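Exotoxin 5 (PDB 3R2I) is a staphylococcal superantigen-like exotoxin of unknown function, probably a secreted protein that acts on the host. Local coordinates at residues L156-D162 against I244-N249. Residues are numbered along the deposited sequence; the frame is centred on the assembly and turned at random.
Sequences LQVKKVD and IEVNLN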
loop_
_atom_site.group_PDB
_atom_site.type_symbol
_atom_site.label_atom_id
_atom_site.label_comp_id
_atom_site.label_asym_id
_atom_site.label_seq_id
_atom_site.Cartn_x
_atom_site.Cartn_y
_atom_site.Cartn_z
ATOM N N LEU A 156 4.855 -12.617 9.389
ATOM C CA LEU A 156 5.656 -11.483 8.953
ATOM C C LEU A 156 6.882 -11.487 9.828
ATOM O O LEU A 156 6.745 -11.446 11.054
ATOM C CB LEU A 156 4.880 -10.163 9.124
ATOM C CG LEU A 156 5.561 -8.794 8.872
ATOM C CD1 LEU A 156 6.140 -8.651 7.481
ATOM C CD2 LEU A 156 4.569 -7.660 9.146
ATOM N N GLN A 157 8.049 -11.652 9.211
ATOM C CA GLN A 157 9.314 -11.657 9.916
ATOM C C GLN A 157 10.170 -10.542 9.401
ATOM O O GLN A 157 10.244 -10.345 8.206
ATOM C CB GLN A 157 10.141 -12.920 9.659
ATOM C CG GLN A 157 9.801 -14.096 10.466
ATOM C CD GLN A 157 10.966 -15.091 10.495
ATOM O OE1 GLN A 157 11.662 -15.282 9.491
ATOM N NE2 GLN A 157 11.183 -15.716 11.659
ATOM N N VAL A 158 10.825 -9.837 10.304
ATOM C CA VAL A 158 11.744 -8.786 9.951
ATOM C C VAL A 158 13.093 -9.326 10.398
ATOM O O VAL A 158 13.239 -9.758 11.555
ATOM C CB VAL A 158 11.446 -7.495 10.680
ATOM C CG1 VAL A 158 12.446 -6.400 10.222
ATOM C CG2 VAL A 158 9.969 -7.080 10.479
ATOM N N LYS A 159 14.052 -9.359 9.478
ATOM C CA LYS A 159 15.349 -9.892 9.799
ATOM C C LYS A 159 16.567 -9.205 9.219
ATOM O O LYS A 159 16.508 -8.482 8.237
ATOM C CB LYS A 159 15.406 -11.370 9.464
ATOM C CG LYS A 159 14.908 -11.788 8.133
ATOM C CD LYS A 159 14.999 -13.327 7.982
ATOM C CE LYS A 159 14.105 -13.881 6.837
ATOM N NZ LYS A 159 14.301 -13.300 5.448
ATOM N N LYS A 160 17.672 -9.403 9.908
ATOM C CA LYS A 160 18.959 -8.946 9.428
ATOM C C LYS A 160 19.764 -10.229 9.412
ATOM O O LYS A 160 20.018 -10.842 10.466
ATOM C CB LYS A 160 19.596 -7.895 10.342
ATOM C CG LYS A 160 21.067 -7.610 9.981
ATOM C CD LYS A 160 21.623 -6.434 10.788
ATOM C CE LYS A 160 20.856 -5.134 10.523
ATOM N NZ LYS A 160 20.883 -4.765 9.077
ATOM N N VAL A 161 20.180 -10.643 8.229
ATOM C CA VAL A 161 20.877 -11.911 8.122
ATOM C C VAL A 161 22.183 -11.809 7.302
ATOM O O VAL A 161 22.754 -12.818 6.949
ATOM C CB VAL A 161 19.869 -12.952 7.519
ATOM C CG1 VAL A 161 19.508 -12.579 6.078
ATOM C CG2 VAL A 161 20.422 -14.383 7.590
ATOM N N ASP A 162 22.660 -10.587 7.040
ATOM C CA ASP A 162 23.888 -10.366 6.252
ATOM C C ASP A 162 25.157 -10.104 7.089
ATOM O O ASP A 162 26.154 -9.579 6.567
ATOM C CB ASP A 162 23.700 -9.195 5.238
ATOM C CG ASP A 162 23.407 -7.815 5.922
ATOM O OD1 ASP A 162 22.773 -7.787 7.012
ATOM O OD2 ASP A 162 23.779 -6.755 5.336
ATOM N N ILE A 244 5.412 -13.211 4.617
ATOM C CA ILE A 244 6.024 -11.964 4.257
ATOM C C ILE A 244 7.340 -11.904 5.002
ATOM O O ILE A 244 7.407 -12.128 6.211
ATOM C CB ILE A 244 5.178 -10.740 4.622
ATOM C CG1 ILE A 244 3.764 -10.851 4.055
ATOM C CG2 ILE A 244 5.879 -9.449 4.130
ATOM C CD1 ILE A 244 2.834 -9.716 4.598
ATOM N N GLU A 245 8.395 -11.613 4.271
ATOM C CA GLU A 245 9.707 -11.547 4.865
ATOM C C GLU A 245 10.360 -10.231 4.542
ATOM O O GLU A 245 10.388 -9.824 3.399
ATOM C CB GLU A 245 10.584 -12.644 4.271
ATOM C CG GLU A 245 10.087 -14.055 4.461
ATOM C CD GLU A 245 10.868 -15.084 3.595
ATOM O OE1 GLU A 245 11.406 -14.713 2.501
ATOM O OE2 GLU A 245 10.901 -16.277 3.986
ATOM N N VAL A 246 10.887 -9.569 5.547
ATOM C CA VAL A 246 11.606 -8.335 5.341
ATOM C C VAL A 246 13.060 -8.571 5.738
ATOM O O VAL A 246 13.336 -9.179 6.784
ATOM C CB VAL A 246 11.019 -7.193 6.189
ATOM C CG1 VAL A 246 11.834 -5.917 6.025
ATOM C CG2 VAL A 246 9.549 -6.966 5.826
ATOM N N ASN A 247 13.972 -8.107 4.886
ATOM C CA ASN A 247 15.395 -8.180 5.115
ATOM C C ASN A 247 15.892 -6.758 5.242
ATOM O O ASN A 247 15.643 -5.930 4.356
ATOM C CB ASN A 247 16.114 -8.845 3.947
ATOM C CG ASN A 247 15.566 -10.231 3.642
ATOM O OD1 ASN A 247 15.571 -11.111 4.477
ATOM N ND2 ASN A 247 15.117 -10.426 2.414
ATOM N N LEU A 248 16.550 -6.477 6.363
ATOM C CA LEU A 248 17.141 -5.194 6.662
ATOM C C LEU A 248 18.643 -5.437 6.562
ATOM O O LEU A 248 19.252 -6.022 7.468
ATOM C CB LEU A 248 16.754 -4.742 8.058
ATOM C CG LEU A 248 15.263 -4.507 8.246
ATOM C CD1 LEU A 248 14.985 -4.063 9.643
ATOM C CD2 LEU A 248 14.731 -3.466 7.272
ATOM N N ASN A 249 19.241 -4.983 5.466
ATOM C CA ASN A 249 20.663 -5.190 5.209
ATOM C C ASN A 249 21.489 -3.980 5.639
ATOM O O ASN A 249 20.978 -3.086 6.317
ATOM C CB ASN A 249 20.851 -5.418 3.710
ATOM C CG ASN A 249 19.962 -6.516 3.190
ATOM O OD1 ASN A 249 19.534 -7.394 3.954
ATOM N ND2 ASN A 249 19.663 -6.476 1.902
ATOM O OXT ASN A 249 22.672 -3.868 5.293
HETATM O O HOH W 1 19.505 -8.976 6.106
HETATM O O HOH W 2 24.674 -4.672 6.399
#
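Q157 and K159 of one strand hydrogen-bond through their backbone N and O atoms to I244, V246 and L248 of the other, and the two run parallel. The four bonds include L248 N to K159 O at 2.7 Å. On the face of L156, V158, I244 and V246 the packing is tight. L156 CD1 presses on I244 CG2 at 3.5 Å, and V158 CG1 meets L248 CD1, also at 3.5 Å. V158 CG1 gets there by standing anti to the backbone N (chi1 -178°). Helix 182-197 covers this face, with L193 on V158 and V246.

The other face is looser and partly open to solvent. Here K159 lies alongside N247, and its chain bends at the end (chi4 55°) so that NZ donates a hydrogen bond to N247 OD1 at 2.7 Å.

At the C-terminal ends of the strands, K160 bends at chi3 and chi4 so that NZ hydrogen-bonds to L248 O at 2.6 Å, from above the carbonyl plane. A water accepts from V161 N and donates to N249 OD1, joining the exposed ends.

This parallel pairing, with a helix across one face of the five-stranded mixed sheet, belongs to the beta-grasp domain, the C-terminal domain of staphylococcal superantigen-like toxins.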